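Local coordinates for protein DR2417 (Deinococcus radiodurans, PDB 4XWW) that probably degrades and matures RNA as a metal-dependent 5'-3' exonuclease, and possibly endonuclease, of the metallo-beta-lactamase superfamily, working as a homodimer, at residues Leu204-Ser210 with Lys397-His403. Numbering follows the deposited sequence.
With ZN (zinc ion), chain F.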
loop_
_atom_site.group_PDB
_atom_site.type_symbol
_atom_site.label_atom_id
_atom_site.label_comp_id
_atom_site.label_asym_id
_atom_site.label_seq_id
_atom_site.Cartn_x
_atom_site.Cartn_y
_atom_site.Cartn_z
ATOM N N LEU A 204 -8.800 3.986 -38.490
ATOM C CA LEU A 204 -7.368 4.285 -38.622
ATOM C C LEU A 204 -6.609 4.093 -37.307
ATOM O O LEU A 204 -5.520 3.492 -37.266
ATOM C CB LEU A 204 -7.174 5.718 -39.125
ATOM C CG LEU A 204 -5.718 6.168 -39.306
ATOM C CD1 LEU A 204 -5.027 5.323 -40.368
ATOM C CD2 LEU A 204 -5.680 7.624 -39.707
ATOM N N LEU A 205 -7.176 4.622 -36.233
ATOM C CA LEU A 205 -6.540 4.546 -34.925
ATOM C C LEU A 205 -7.542 4.113 -33.873
ATOM O O LEU A 205 -8.623 4.686 -33.759
ATOM C CB LEU A 205 -5.937 5.897 -34.535
ATOM C CG LEU A 205 -5.412 5.999 -33.102
ATOM C CD1 LEU A 205 -4.213 5.085 -32.923
ATOM C CD2 LEU A 205 -5.046 7.442 -32.818
ATOM N N LEU A 206 -7.168 3.094 -33.104
ATOM C CA LEU A 206 -7.934 2.720 -31.921
ATOM C C LEU A 206 -7.228 3.197 -30.640
ATOM O O LEU A 206 -6.011 3.004 -30.469
ATOM C CB LEU A 206 -8.133 1.205 -31.865
ATOM C CG LEU A 206 -8.711 0.671 -30.544
ATOM C CD1 LEU A 206 -10.197 1.075 -30.406
ATOM C CD2 LEU A 206 -8.561 -0.846 -30.470
ATOM N N ILE A 207 -7.991 3.846 -29.766
ATOM C CA ILE A 207 -7.524 4.186 -28.419
ATOM C C ILE A 207 -8.379 3.402 -27.427
ATOM O O ILE A 207 -9.608 3.567 -27.385
ATOM C CB ILE A 207 -7.620 5.721 -28.167
ATOM C CG1 ILE A 207 -6.879 6.511 -29.256
ATOM C CG2 ILE A 207 -7.085 6.090 -26.769
ATOM C CD1 ILE A 207 -7.064 8.010 -29.102
ATOM N N SER A 208 -7.750 2.565 -26.586
ATOM C CA SER A 208 -8.542 1.652 -25.762
ATOM C C SER A 208 -8.036 1.553 -24.331
ATOM O O SER A 208 -6.841 1.695 -24.040
ATOM C CB SER A 208 -8.589 0.267 -26.418
ATOM O OG SER A 208 -9.466 -0.619 -25.741
ATOM N N ASP A 209 -8.996 1.296 -23.455
ATOM C CA ASP A 209 -8.825 1.268 -22.008
ATOM C C ASP A 209 -7.979 0.077 -21.558
ATOM O O ASP A 209 -8.396 -1.063 -21.712
ATOM C CB ASP A 209 -10.231 1.229 -21.395
ATOM C CG ASP A 209 -10.243 1.167 -19.871
ATOM O OD1 ASP A 209 -9.175 1.227 -19.210
ATOM O OD2 ASP A 209 -11.372 1.097 -19.338
ATOM N N SER A 210 -6.801 0.335 -20.992
ATOM C CA SER A 210 -5.882 -0.755 -20.654
ATOM C C SER A 210 -5.918 -1.179 -19.192
ATOM O O SER A 210 -5.122 -2.020 -18.784
ATOM C CB SER A 210 -4.434 -0.369 -20.990
ATOM O OG SER A 210 -4.333 0.146 -22.313
ATOM N N LYS A 397 -5.795 0.048 -37.949
ATOM C CA LYS A 397 -4.473 0.093 -38.548
ATOM C C LYS A 397 -3.444 0.421 -37.477
ATOM O O LYS A 397 -2.381 -0.192 -37.426
ATOM C CB LYS A 397 -4.412 1.110 -39.683
ATOM C CG LYS A 397 -3.071 1.127 -40.421
ATOM C CD LYS A 397 -3.187 1.893 -41.759
ATOM C CE LYS A 397 -1.891 1.766 -42.580
ATOM N NZ LYS A 397 -1.876 2.622 -43.800
ATOM N N PHE A 398 -3.772 1.372 -36.605
ATOM C CA PHE A 398 -2.825 1.814 -35.585
ATOM C C PHE A 398 -3.463 1.740 -34.201
ATOM O O PHE A 398 -4.684 1.801 -34.083
ATOM C CB PHE A 398 -2.352 3.225 -35.911
ATOM C CG PHE A 398 -1.617 3.316 -37.232
ATOM C CD1 PHE A 398 -0.511 2.520 -37.461
ATOM C CD2 PHE A 398 -2.035 4.187 -38.233
ATOM C CE1 PHE A 398 0.177 2.594 -38.669
ATOM C CE2 PHE A 398 -1.359 4.265 -39.452
ATOM C CZ PHE A 398 -0.245 3.464 -39.667
ATOM N N PHE A 399 -2.658 1.585 -33.153
ATOM C CA PHE A 399 -3.223 1.323 -31.842
ATOM C C PHE A 399 -2.467 2.075 -30.741
ATOM O O PHE A 399 -1.232 2.009 -30.664
ATOM C CB PHE A 399 -3.227 -0.196 -31.610
ATOM C CG PHE A 399 -3.735 -0.633 -30.260
ATOM C CD1 PHE A 399 -4.828 -0.024 -29.665
ATOM C CD2 PHE A 399 -3.130 -1.698 -29.616
ATOM C CE1 PHE A 399 -5.286 -0.459 -28.418
ATOM C CE2 PHE A 399 -3.579 -2.144 -28.386
ATOM C CZ PHE A 399 -4.654 -1.521 -27.779
ATOM N N LEU A 400 -3.227 2.795 -29.908
ATOM C CA LEU A 400 -2.709 3.497 -28.737
ATOM C C LEU A 400 -3.360 2.978 -27.466
ATOM O O LEU A 400 -4.417 3.460 -27.066
ATOM C CB LEU A 400 -2.968 5.005 -28.817
ATOM C CG LEU A 400 -2.051 5.932 -29.603
ATOM C CD1 LEU A 400 -2.561 7.366 -29.459
ATOM C CD2 LEU A 400 -0.627 5.830 -29.086
ATOM N N PRO A 401 -2.726 1.998 -26.814
ATOM C CA PRO A 401 -3.265 1.556 -25.522
ATOM C C PRO A 401 -3.154 2.690 -24.503
ATOM O O PRO A 401 -2.105 3.339 -24.392
ATOM C CB PRO A 401 -2.384 0.355 -25.164
ATOM C CG PRO A 401 -1.149 0.511 -26.031
ATOM C CD PRO A 401 -1.628 1.146 -27.291
ATOM N N TRP A 402 -4.228 2.901 -23.749
ATOM C CA TRP A 402 -4.442 4.135 -23.006
ATOM C C TRP A 402 -5.016 3.812 -21.614
ATOM O O TRP A 402 -5.344 2.653 -21.356
ATOM C CB TRP A 402 -5.359 5.055 -23.864
ATOM C CG TRP A 402 -6.124 6.093 -23.117
ATOM C CD1 TRP A 402 -5.691 7.347 -22.775
ATOM C CD2 TRP A 402 -7.465 5.986 -22.641
ATOM N NE1 TRP A 402 -6.669 8.008 -22.082
ATOM C CE2 TRP A 402 -7.772 7.193 -21.985
ATOM C CE3 TRP A 402 -8.442 4.982 -22.706
ATOM C CZ2 TRP A 402 -9.018 7.437 -21.398
ATOM C CZ3 TRP A 402 -9.685 5.211 -22.094
ATOM C CH2 TRP A 402 -9.951 6.433 -21.450
ATOM N N HIS A 403 -5.115 4.801 -20.722
ATOM C CA HIS A 403 -5.720 4.605 -19.394
ATOM C C HIS A 403 -5.055 3.427 -18.659
ATOM O O HIS A 403 -5.708 2.462 -18.232
ATOM C CB HIS A 403 -7.252 4.385 -19.521
ATOM C CG HIS A 403 -8.033 4.677 -18.269
ATOM N ND1 HIS A 403 -8.056 3.806 -17.198
ATOM C CD2 HIS A 403 -8.866 5.693 -17.938
ATOM C CE1 HIS A 403 -8.846 4.286 -16.255
ATOM N NE2 HIS A 403 -9.343 5.434 -16.668
HETATM ZN ZN ZN F . -11.019 6.574 -15.893
HETATM O O HOH W 1 -12.603 5.367 -15.538
#
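Strands 205-209 and 398-402 run in parallel in a sheet of the metallo-beta-lactamase domain, pairing from Leu205 with Phe398 to Asp209 with Trp402, just before His403, and illustrate how neighbouring strands carry a zinc ligand and a probable catalytic acid at their C-terminal ends. Their backbones interlock by alternate bonds: Phe398 N to Leu204 O, Leu206 N to Phe398 O, then Leu400 N to Leu206 O, almost straight at 2.8 Å. The next, from Ser208 N to Leu400 O, is weak at 3.5 Å, after which Trp402 N returns to Ser208 O. Closing the pairing, Trp402 O is gripped twice, by Ser210 N at 2.8 Å and by Ser210 OG at 2.9 Å; the hydroxyl, set beside its own backbone N (chi1 -49°), also bonds His412.

Apolar side chains pack on both faces. Ile207 CG2 presses on Trp402 CB at 3.5 Å, while Leu205 CD1 reaches Leu400 CG on that same face. On the other, beneath helices 384-394 and 406-417, Phe399 CG is anti to the backbone N (chi1 178°), which lays the ring alongside Leu206, with Phe399 CE1 3.9 Å from Leu206 CD2 and the ring edge toward Ser208 CB.

Beyond the strands the Asp209 carboxylate and His403 imidazole lie side by side, their planes 63° apart; Asp209 OD1 and His403 ND1, separated by 3.5 Å, are too poorly angled for a hydrogen bond. His403 NE2 binds zinc at 2.2 Å, with Asp88, His89 and a water as co-ligands, and its side chain packs on an RNA sugar. Asp209, the predicted proton donor, is held through OD2 by His381 and Phe176 N and through OD1 by Thr211. This two-zinc site follows the metallo-beta-lactamase arrangement, in which active-site residues sit at strand ends and on the loops that follow.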